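Local coordinates for protein poly(ADP-ribose) glycohydrolase (Thermomonospora curvata, PDB 3SIG) that hydrolyses poly(ADP-ribose) at its ribose-ribose glycosidic bonds and is bound here to ADP-ribose, the product of that reaction, at residues E72-A77 and E113-S118; C91-S96 and H109-G114. All blocks are in the same frame, centred on the assembly; numbering follows the deposited sequence.

Contact 1 of 2, residues E72-A77 and E113-S118; sequences ETTLAA and EGLARS. With AR6 ([(2R,3S,4R,5R)-5-(6-aminopurin-9-yl)-3,4-dihydroxy-oxolan-2-yl]methyl [hydroxy-[[(2R,3S,4R,5S)-3,4,5-trihydroxyoxolan-2-yl]methoxy]phosphoryl] hydrogen phosphate), chain B.
L75 and L115 meet as two isobutyl groups that cross obliquely, L75 CG lying 3.6 Å from L115 CD2. Further along the helix of 113-118, L75 CD1 comes within 3.5 Å of S118 CB. The hydroxyl beside that methylene is turned back on its own helix, S118 OG donating to G114 O at 2.7 Å, so S118 offers carbon to the leucine. F172 of strand 163-175 touches both leucines, and Y168 of the same strand touches L75. Toward the ligand the grip slackens: T74 CB stays 4.3 Å from L115 CD2, no hydrogen bond joins the two segments, and ADP-ribose is held between their ends. On one side T74 N, in the first turn of the helix capped by T73 OG1, donates to adenine N1 over 3.0 Å at an N-H...N angle of 153°, while T74 OG1 hydrogen-bonds Q111 NE2. On the other side E113, bent at its second torsion (chi2 85°), receives the terminal ribose hydroxyl O1D on OE2 at 2.7 Å, and G103 N gives OE2 a second bond. An alanine at E113 would probably leave both the O1D hydroxyl and G103 N without their acceptor, and the terminal ribose freer to shift. Apolar contact joins the two helices, whereas the polar groups at their pocket ends read opposite extremities of the ligand, a backbone N-H recognising the adenine and a carboxylate the anomeric hydroxyl.

Contact 2 of 2, residues C91-S96 and H109-G114; sequences CLNFAS and HAQEEG. With AR6 ([(2R,3S,4R,5R)-5-(6-aminopurin-9-yl)-3,4-dihydroxy-oxolan-2-yl]methyl [hydroxy-[[(2R,3S,4R,5S)-3,4,5-trihydroxyoxolan-2-yl]methoxy]phosphoryl] hydrogen phosphate), chain B.
Four hydrogen bonds tie Q111 and E112 to the end of the strand and the loop after it. The amide of Q111 works as a pair with the strand backbone: NE2 donates in the carbonyl plane to L92 O at 3.1 Å, and OE1 accepts from F94 N at 2.8 Å. E112 takes S96 N on the syn side of OE1 at 2.8 Å, and N93 ND2, also bonded to T174, meets E112 OE2 from above the carboxylate plane at 3.2 Å. Stacking adds to this: the Q111 amide lies over one face of the F94 ring, NE2 3.7 Å above its centre, with planes 12° apart. One water accepts from E112 N and lies within hydrogen-bonding distance of F94 O and phosphate oxygen O2A; another donates to S96 O and E112 OE2. Toward the ligand, Q111 N donates to O2A at 2.8 Å, while ribose O2D donates to E112 OE1 at 2.7 Å. Helix start and strand end thus build the phosphate and ribose part of the ADP-ribose pocket in a macrodomain-like fold. Of five donors on the E112 carboxylate, G101 N included, only one comes from the ligand, consistent with a carboxylate oriented mainly by the protein.

In the fold
Contacts 1 and 2 lie with their centres about 8 Å apart and share helix 111-118, on which E113 and G114 belong to both. Along the chain come helix 74-84, then strand 90-94, the central strand of the seven-stranded mixed sheet, and last the shared helix, which packs against both. The two contacts touch directly, for example where L115 CD1 packs on N93 OD1. The arrangement belongs to the macrodomain-like fold of this family, and residues 111-113 form the QEE part of the PARG signature. Helix 111-118 serves the phosphate and terminal ribose, while the start of helix 74-84 takes the adenine; backbone N-H groups of G223, V224 and F225 add further bonds.

Contact 1 of 2, residues E72-A77 and E113-S118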
ATOM      1  N   GLU A  72       6.381  -8.957   9.368  1.00 13.06           N
ATOM      2  CA  GLU A  72       7.154  -8.209   8.408  1.00 13.11           C
ATOM      3  C   GLU A  72       6.548  -6.864   8.144  1.00 11.03           C
ATOM      4  O   GLU A  72       5.340  -6.673   8.185  1.00 10.46           O
ATOM      5  CB  GLU A  72       7.209  -8.956   7.073  1.00 13.25           C
ATOM      6  CG  GLU A  72       8.001 -10.243   7.117  1.00 14.09           C
ATOM      7  CD  GLU A  72       7.780 -11.101   5.906  1.00 13.16           C
ATOM      8  OE1 GLU A  72       6.625 -11.471   5.648  1.00 13.54           O
ATOM      9  OE2 GLU A  72       8.769 -11.401   5.213  1.00 16.93           O
ATOM     10  N   THR A  73       7.396  -5.918   7.782  1.00 10.45           N
ATOM     11  CA  THR A  73       6.928  -4.717   7.126  1.00 10.11           C
ATOM     12  C   THR A  73       6.395  -5.087   5.739  1.00  9.33           C
ATOM     13  O   THR A  73       6.720  -6.137   5.163  1.00  9.52           O
ATOM     14  CB  THR A  73       8.048  -3.696   6.915  1.00 10.20           C
ATOM     15  OG1 THR A  73       9.033  -4.298   6.068  1.00 10.69           O
ATOM     16  CG2 THR A  73       8.693  -3.294   8.224  1.00 12.85           C
ATOM     17  N   THR A  74       5.592  -4.197   5.177  1.00  8.48           N
ATOM     18  CA  THR A  74       5.117  -4.347   3.799  1.00  9.07           C
ATOM     19  C   THR A  74       6.280  -4.630   2.864  1.00  8.14           C
ATOM     20  O   THR A  74       6.242  -5.560   2.044  1.00  9.09           O
ATOM     21  CB  THR A  74       4.375  -3.097   3.339  1.00  8.40           C
ATOM     22  OG1 THR A  74       3.391  -2.743   4.331  1.00  8.01           O
ATOM     23  CG2 THR A  74       3.717  -3.292   1.975  1.00  8.09           C
ATOM     24  N   LEU A  75       7.301  -3.806   2.929  1.00  8.76           N
ATOM     25  CA  LEU A  75       8.425  -3.967   2.010  1.00 10.18           C
ATOM     26  C   LEU A  75       9.220  -5.223   2.237  1.00  9.63           C
ATOM     27  O   LEU A  75       9.675  -5.839   1.272  1.00 10.56           O
ATOM     28  CB  LEU A  75       9.322  -2.751   2.064  1.00 13.44           C
ATOM     29  CG  LEU A  75       8.673  -1.532   1.411  1.00 16.46           C
ATOM     30  CD1 LEU A  75       9.602  -0.367   1.526  1.00 18.07           C
ATOM     31  CD2 LEU A  75       8.253  -1.725  -0.042  1.00 17.30           C
ATOM     32  N   ALA A  76       9.384  -5.651   3.480  1.00 10.02           N
ATOM     33  CA  ALA A  76      10.155  -6.861   3.742  1.00 10.28           C
ATOM     34  C   ALA A  76       9.422  -8.058   3.150  1.00 10.58           C
ATOM     35  O   ALA A  76      10.009  -8.937   2.525  1.00 11.49           O
ATOM     36  CB  ALA A  76      10.403  -7.053   5.235  1.00 12.32           C
ATOM     37  N   ALA A  77       8.112  -8.103   3.333  1.00  9.86           N
ATOM     38  CA  ALA A  77       7.336  -9.200   2.761  1.00  9.18           C
ATOM     39  C   ALA A  77       7.436  -9.157   1.243  1.00  8.80           C
ATOM     40  O   ALA A  77       7.612 -10.206   0.586  1.00 10.46           O
ATOM     41  CB  ALA A  77       5.863  -9.128   3.208  1.00 10.70           C
ATOM     42  N   GLU A 113       4.494   6.567   4.422  1.00  9.48           N
ATOM     43  CA  GLU A 113       5.735   7.342   4.447  1.00  8.93           C
ATOM     44  C   GLU A 113       6.951   6.448   4.244  1.00  8.50           C
ATOM     45  O   GLU A 113       7.905   6.825   3.573  1.00 10.17           O
ATOM     46  CB  GLU A 113       5.849   8.156   5.730  1.00 10.62           C
ATOM     47  CG  GLU A 113       4.836   9.310   5.821  1.00 11.28           C
ATOM     48  CD  GLU A 113       3.463   8.952   6.352  1.00 12.42           C
ATOM     49  OE1 GLU A 113       3.171   7.765   6.591  1.00 13.53           O
ATOM     50  OE2 GLU A 113       2.657   9.892   6.527  1.00 12.41           O
ATOM     51  N   GLY A 114       6.936   5.276   4.879  1.00  8.77           N
ATOM     52  CA  GLY A 114       8.028   4.346   4.667  1.00  9.37           C
ATOM     53  C   GLY A 114       8.115   3.899   3.210  1.00  9.29           C
ATOM     54  O   GLY A 114       9.209   3.795   2.635  1.00 10.42           O
ATOM     55  N   LEU A 115       6.976   3.656   2.590  1.00  8.35           N
ATOM     56  CA  LEU A 115       7.011   3.287   1.173  1.00  8.11           C
ATOM     57  C   LEU A 115       7.593   4.431   0.345  1.00  8.83           C
ATOM     58  O   LEU A 115       8.442   4.219  -0.539  1.00  8.50           O
ATOM     59  CB  LEU A 115       5.597   2.979   0.653  1.00  8.18           C
ATOM     60  CG  LEU A 115       4.866   1.847   1.380  1.00  8.41           C
ATOM     61  CD1 LEU A 115       3.501   1.633   0.799  1.00  8.02           C
ATOM     62  CD2 LEU A 115       5.673   0.528   1.408  1.00  9.59           C
ATOM     63  N   ALA A 116       7.175   5.661   0.635  1.00  8.25           N
ATOM     64  CA  ALA A 116       7.639   6.815  -0.117  1.00  8.26           C
ATOM     65  C   ALA A 116       9.134   7.115   0.111  1.00  8.59           C
ATOM     66  O   ALA A 116       9.816   7.583  -0.784  1.00  9.55           O
ATOM     67  CB  ALA A 116       6.774   8.048   0.230  1.00  9.19           C
ATOM     68  N   ARG A 117       9.649   6.806   1.285  1.00  8.47           N
ATOM     69  CA  ARG A 117      11.056   7.026   1.542  1.00  9.04           C
ATOM     70  C   ARG A 117      11.899   5.988   0.838  1.00  9.04           C
ATOM     71  O   ARG A 117      13.103   6.187   0.655  1.00 10.34           O
ATOM     72  CB  ARG A 117      11.359   6.903   3.042  1.00 10.12           C
ATOM     73  CG  ARG A 117      10.955   8.118   3.884  1.00 11.03           C
ATOM     74  CD  ARG A 117      11.621   8.183   5.278  1.00 10.46           C
ATOM     75  NE  ARG A 117      11.471   6.932   5.990  1.00 13.53           N
ATOM     76  CZ  ARG A 117      10.399   6.560   6.669  1.00 12.71           C
ATOM     77  NH1 ARG A 117       9.357   7.370   6.801  1.00 12.49           N
ATOM     78  NH2 ARG A 117      10.363   5.355   7.201  1.00 12.63           N
ATOM     79  N   SER A 118      11.325   4.844   0.499  1.00  9.07           N
ATOM     80  CA  SER A 118      12.100   3.651   0.122  1.00  9.23           C
ATOM     81  C   SER A 118      11.987   3.252  -1.327  1.00 10.04           C
ATOM     82  O   SER A 118      12.539   2.208  -1.687  1.00 10.10           O
ATOM     83  CB  SER A 118      11.640   2.464   0.973  1.00 10.37           C
ATOM     84  OG  SER A 118      11.694   2.763   2.357  1.00 11.98           O
TER
HETATM   85  N1  AR6 B 280       4.489  -2.496   7.334  1.00  9.49           N
HETATM   86  C2  AR6 B 280       3.465  -3.232   7.757  1.00 10.25           C
HETATM   87  N3  AR6 B 280       2.558  -2.868   8.708  1.00  8.90           N
HETATM   88  C4  AR6 B 280       2.767  -1.627   9.204  1.00 10.35           C
HETATM   89  C5  AR6 B 280       3.855  -0.787   8.776  1.00  9.51           C
HETATM   90  C6  AR6 B 280       4.684  -1.299   7.812  1.00  9.54           C
HETATM   91  N6  AR6 B 280       5.772  -0.544   7.369  1.00 11.25           N
HETATM   92  N7  AR6 B 280       3.720   0.442   9.513  1.00 10.07           N
HETATM   93  C8  AR6 B 280       2.704   0.295  10.296  1.00 10.32           C
HETATM   94  N9  AR6 B 280       2.075  -0.909  10.183  1.00  9.56           N
HETATM   95  PA  AR6 B 280      -0.863   3.071   9.150  1.00 10.02           P
HETATM   96  PB  AR6 B 280      -3.589   3.831   8.219  1.00  9.49           P
HETATM   97  C1' AR6 B 280       0.896  -1.469  10.838  1.00 10.60           C
HETATM   98  O1A AR6 B 280      -1.156   3.724  10.453  1.00 11.74           O
HETATM   99  O1B AR6 B 280      -4.276   3.333   6.963  1.00  9.97           O
HETATM  100  C1D AR6 B 280      -0.200   7.758   6.862  1.00 10.70           C
HETATM  101  O1D AR6 B 280       0.244   8.991   7.354  1.00 12.62           O
HETATM  102  C2' AR6 B 280       0.619  -0.890  12.209  1.00  9.74           C
HETATM  103  O2' AR6 B 280       0.083  -1.877  13.045  1.00 12.26           O
HETATM  104  O2A AR6 B 280       0.358   3.522   8.389  1.00 10.77           O
HETATM  105  O2B AR6 B 280      -4.239   3.564   9.534  1.00 10.19           O
HETATM  106  C2D AR6 B 280      -0.876   8.008   5.571  1.00 11.61           C
HETATM  107  O2D AR6 B 280      -0.218   8.817   4.659  1.00  9.81           O
HETATM  108  C3' AR6 B 280      -0.410   0.138  11.910  1.00 11.11           C
HETATM  109  O3' AR6 B 280      -1.270   0.362  12.979  1.00 12.06           O
HETATM  110  O3A AR6 B 280      -2.150   3.143   8.218  1.00  9.27           O
HETATM  111  C3D AR6 B 280      -2.291   8.199   5.915  1.00  9.66           C
HETATM  112  O3D AR6 B 280      -2.403   9.577   6.156  1.00 13.34           O
HETATM  113  C4' AR6 B 280      -1.156  -0.400  10.723  1.00 10.59           C
HETATM  114  O4' AR6 B 280      -0.274  -1.295  10.082  1.00  9.66           O
HETATM  115  C4D AR6 B 280      -2.442   7.372   7.143  1.00  9.86           C
HETATM  116  O4D AR6 B 280      -1.166   7.229   7.748  1.00 11.50           O
HETATM  117  C5' AR6 B 280      -1.678   0.639   9.740  1.00 10.40           C
HETATM  118  O5' AR6 B 280      -0.626   1.484   9.301  1.00 10.44           O
HETATM  119  C5D AR6 B 280      -3.063   5.999   6.887  1.00  9.41           C
HETATM  120  O5D AR6 B 280      -3.294   5.380   8.138  1.00  9.55           O

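Contact 2 of 2, residues C91-S96 and H109-G114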
ATOM      1  N   CYS A  91       1.378  -4.676  -3.686  1.00  6.81           N
ATOM      2  CA  CYS A  91       1.295  -4.259  -2.302  1.00  6.26           C
ATOM      3  C   CYS A  91       0.292  -3.150  -2.094  1.00  6.62           C
ATOM      4  O   CYS A  91       0.271  -2.192  -2.868  1.00  7.34           O
ATOM      5  CB  CYS A  91       2.667  -3.692  -1.890  1.00  6.92           C
ATOM      6  SG  CYS A  91       4.070  -4.792  -2.004  1.00 10.63           S
ATOM      7  N   LEU A  92      -0.516  -3.270  -1.059  1.00  6.62           N
ATOM      8  CA  LEU A  92      -1.428  -2.206  -0.663  1.00  6.81           C
ATOM      9  C   LEU A  92      -0.692  -1.120   0.128  1.00  7.37           C
ATOM     10  O   LEU A  92      -0.067  -1.424   1.147  1.00  6.97           O
ATOM     11  CB  LEU A  92      -2.595  -2.814   0.146  1.00  7.42           C
ATOM     12  CG  LEU A  92      -3.607  -1.828   0.741  1.00  7.44           C
ATOM     13  CD1 LEU A  92      -4.290  -1.012  -0.328  1.00  8.18           C
ATOM     14  CD2 LEU A  92      -4.632  -2.598   1.567  1.00  8.80           C
ATOM     15  N   ASN A  93      -0.763   0.104  -0.390  1.00  7.12           N
ATOM     16  CA  ASN A  93      -0.338   1.316   0.286  1.00  6.96           C
ATOM     17  C   ASN A  93      -1.486   1.836   1.118  1.00  7.02           C
ATOM     18  O   ASN A  93      -2.576   2.073   0.586  1.00  7.11           O
ATOM     19  CB  ASN A  93       0.061   2.338  -0.791  1.00  7.10           C
ATOM     20  CG  ASN A  93       0.347   3.721  -0.228  1.00  7.39           C
ATOM     21  OD1 ASN A  93       0.627   3.873   0.949  1.00  8.80           O
ATOM     22  ND2 ASN A  93       0.248   4.754  -1.081  1.00  7.79           N
ATOM     23  N   PHE A  94      -1.247   1.973   2.434  1.00  7.30           N
ATOM     24  CA  PHE A  94      -2.270   2.430   3.369  1.00  7.86           C
ATOM     25  C   PHE A  94      -2.302   3.956   3.248  1.00  8.03           C
ATOM     26  O   PHE A  94      -1.706   4.730   4.029  1.00  8.89           O
ATOM     27  CB  PHE A  94      -1.940   2.016   4.802  1.00  8.99           C
ATOM     28  CG  PHE A  94      -1.692   0.529   5.005  1.00  8.23           C
ATOM     29  CD1 PHE A  94      -2.119  -0.450   4.111  1.00  7.09           C
ATOM     30  CD2 PHE A  94      -1.086   0.100   6.184  1.00  9.00           C
ATOM     31  CE1 PHE A  94      -1.899  -1.795   4.361  1.00  7.48           C
ATOM     32  CE2 PHE A  94      -0.849  -1.251   6.433  1.00  9.45           C
ATOM     33  CZ  PHE A  94      -1.245  -2.196   5.521  1.00  9.09           C
ATOM     34  N   ALA A  95      -3.008   4.407   2.221  1.00  7.85           N
ATOM     35  CA  ALA A  95      -2.806   5.724   1.661  1.00  8.41           C
ATOM     36  C   ALA A  95      -3.465   6.840   2.416  1.00  8.06           C
ATOM     37  O   ALA A  95      -4.565   6.680   2.966  1.00  9.22           O
ATOM     38  CB  ALA A  95      -3.353   5.712   0.275  1.00  9.80           C
ATOM     39  N   SER A  96      -2.832   8.010   2.351  1.00  9.20           N
ATOM     40  CA  SER A  96      -3.470   9.292   2.573  1.00  9.59           C
ATOM     41  C   SER A  96      -4.376   9.578   1.388  1.00  9.01           C
ATOM     42  O   SER A  96      -4.024   9.394   0.225  1.00  9.81           O
ATOM     43  CB  SER A  96      -2.420  10.377   2.646  1.00 11.46           C
ATOM     44  OG  SER A  96      -3.051  11.669   2.674  1.00 11.31           O
ATOM     45  N   HIS A 109       5.960   9.224  10.393  1.00 15.77           N
ATOM     46  CA  HIS A 109       6.257   7.806  10.519  1.00 15.17           C
ATOM     47  C   HIS A 109       4.989   6.966  10.535  1.00 15.33           C
ATOM     48  O   HIS A 109       4.316   6.841  11.554  1.00 18.18           O
ATOM     49  CB  HIS A 109       6.993   7.595  11.835  1.00 16.46           C
ATOM     50  CG  HIS A 109       7.505   6.203  12.050  1.00 17.02           C
ATOM     51  ND1 HIS A 109       7.939   5.388  11.028  1.00 19.08           N
ATOM     52  CD2 HIS A 109       7.703   5.504  13.196  1.00 24.76           C
ATOM     53  CE1 HIS A 109       8.363   4.240  11.529  1.00 26.98           C
ATOM     54  NE2 HIS A 109       8.240   4.289  12.844  1.00 28.81           N
ATOM     55  N   ALA A 110       4.662   6.411   9.381  1.00 12.47           N
ATOM     56  CA  ALA A 110       3.582   5.458   9.190  1.00 10.58           C
ATOM     57  C   ALA A 110       3.909   4.669   7.923  1.00 10.74           C
ATOM     58  O   ALA A 110       4.975   4.855   7.328  1.00 10.70           O
ATOM     59  CB  ALA A 110       2.234   6.178   9.109  1.00 12.23           C
ATOM     60  N   GLN A 111       3.029   3.771   7.526  1.00  9.17           N
ATOM     61  CA  GLN A 111       3.361   2.841   6.452  1.00  8.34           C
ATOM     62  C   GLN A 111       3.598   3.524   5.114  1.00  9.27           C
ATOM     63  O   GLN A 111       4.591   3.251   4.424  1.00  8.95           O
ATOM     64  CB  GLN A 111       2.298   1.742   6.326  1.00  8.84           C
ATOM     65  CG  GLN A 111       2.635   0.619   5.377  1.00  9.43           C
ATOM     66  CD  GLN A 111       1.786   0.636   4.122  1.00  8.17           C
ATOM     67  OE1 GLN A 111       1.225   1.672   3.721  1.00  8.39           O
ATOM     68  NE2 GLN A 111       1.699  -0.505   3.471  1.00  7.91           N
ATOM     69  N   GLU A 112       2.718   4.419   4.711  1.00  7.19           N
ATOM     70  CA  GLU A 112       2.863   5.076   3.428  1.00  7.09           C
ATOM     71  C   GLU A 112       4.168   5.846   3.365  1.00  8.66           C
ATOM     72  O   GLU A 112       4.856   5.842   2.357  1.00  8.58           O
ATOM     73  CB  GLU A 112       1.689   6.022   3.131  1.00  8.51           C
ATOM     74  CG  GLU A 112       1.933   6.790   1.799  1.00  8.31           C
ATOM     75  CD  GLU A 112       0.744   7.554   1.268  1.00  8.59           C
ATOM     76  OE1 GLU A 112      -0.074   8.042   2.087  1.00  9.58           O
ATOM     77  OE2 GLU A 112       0.664   7.719   0.017  1.00  9.26           O
ATOM     78  N   GLU A 113       4.494   6.567   4.422  1.00  9.48           N
ATOM     79  CA  GLU A 113       5.735   7.342   4.447  1.00  8.93           C
ATOM     80  C   GLU A 113       6.951   6.448   4.244  1.00  8.50           C
ATOM     81  O   GLU A 113       7.905   6.825   3.573  1.00 10.17           O
ATOM     82  CB  GLU A 113       5.849   8.156   5.730  1.00 10.62           C
ATOM     83  CG  GLU A 113       4.836   9.310   5.821  1.00 11.28           C
ATOM     84  CD  GLU A 113       3.463   8.952   6.352  1.00 12.42           C
ATOM     85  OE1 GLU A 113       3.171   7.765   6.591  1.00 13.53           O
ATOM     86  OE2 GLU A 113       2.657   9.892   6.527  1.00 12.41           O
ATOM     87  N   GLY A 114       6.936   5.276   4.879  1.00  8.77           N
ATOM     88  CA  GLY A 114       8.028   4.346   4.667  1.00  9.37           C
ATOM     89  C   GLY A 114       8.115   3.899   3.210  1.00  9.29           C
ATOM     90  O   GLY A 114       9.209   3.795   2.635  1.00 10.42           O
TER
HETATM   91  N1  AR6 B 280       4.489  -2.496   7.334  1.00  9.49           N
HETATM   92  C2  AR6 B 280       3.465  -3.232   7.757  1.00 10.25           C
HETATM   93  N3  AR6 B 280       2.558  -2.868   8.708  1.00  8.90           N
HETATM   94  C4  AR6 B 280       2.767  -1.627   9.204  1.00 10.35           C
HETATM   95  C5  AR6 B 280       3.855  -0.787   8.776  1.00  9.51           C
HETATM   96  C6  AR6 B 280       4.684  -1.299   7.812  1.00  9.54           C
HETATM   97  N6  AR6 B 280       5.772  -0.544   7.369  1.00 11.25           N
HETATM   98  N7  AR6 B 280       3.720   0.442   9.513  1.00 10.07           N
HETATM   99  C8  AR6 B 280       2.704   0.295  10.296  1.00 10.32           C
HETATM  100  N9  AR6 B 280       2.075  -0.909  10.183  1.00  9.56           N
HETATM  101  PA  AR6 B 280      -0.863   3.071   9.150  1.00 10.02           P
HETATM  102  PB  AR6 B 280      -3.589   3.831   8.219  1.00  9.49           P
HETATM  103  C1' AR6 B 280       0.896  -1.469  10.838  1.00 10.60           C
HETATM  104  O1A AR6 B 280      -1.156   3.724  10.453  1.00 11.74           O
HETATM  105  O1B AR6 B 280      -4.276   3.333   6.963  1.00  9.97           O
HETATM  106  C1D AR6 B 280      -0.200   7.758   6.862  1.00 10.70           C
HETATM  107  O1D AR6 B 280       0.244   8.991   7.354  1.00 12.62           O
HETATM  108  C2' AR6 B 280       0.619  -0.890  12.209  1.00  9.74           C
HETATM  109  O2' AR6 B 280       0.083  -1.877  13.045  1.00 12.26           O
HETATM  110  O2A AR6 B 280       0.358   3.522   8.389  1.00 10.77           O
HETATM  111  O2B AR6 B 280      -4.239   3.564   9.534  1.00 10.19           O
HETATM  112  C2D AR6 B 280      -0.876   8.008   5.571  1.00 11.61           C
HETATM  113  O2D AR6 B 280      -0.218   8.817   4.659  1.00  9.81           O
HETATM  114  C3' AR6 B 280      -0.410   0.138  11.910  1.00 11.11           C
HETATM  115  O3' AR6 B 280      -1.270   0.362  12.979  1.00 12.06           O
HETATM  116  O3A AR6 B 280      -2.150   3.143   8.218  1.00  9.27           O
HETATM  117  C3D AR6 B 280      -2.291   8.199   5.915  1.00  9.66           C
HETATM  118  O3D AR6 B 280      -2.403   9.577   6.156  1.00 13.34           O
HETATM  119  C4' AR6 B 280      -1.156  -0.400  10.723  1.00 10.59           C
HETATM  120  O4' AR6 B 280      -0.274  -1.295  10.082  1.00  9.66           O
HETATM  121  C4D AR6 B 280      -2.442   7.372   7.143  1.00  9.86           C
HETATM  122  O4D AR6 B 280      -1.166   7.229   7.748  1.00 11.50           O
HETATM  123  C5' AR6 B 280      -1.678   0.639   9.740  1.00 10.40           C
HETATM  124  O5' AR6 B 280      -0.626   1.484   9.301  1.00 10.44           O
HETATM  125  C5D AR6 B 280      -3.063   5.999   6.887  1.00  9.41           C
HETATM  126  O5D AR6 B 280      -3.294   5.380   8.138  1.00  9.55           O
HETATM  127  O   HOH W   1       0.228   4.768   5.987  1.00  9.52           O
HETATM  128  O   HOH W   2      -1.611   8.628  -1.162  1.00  8.91           O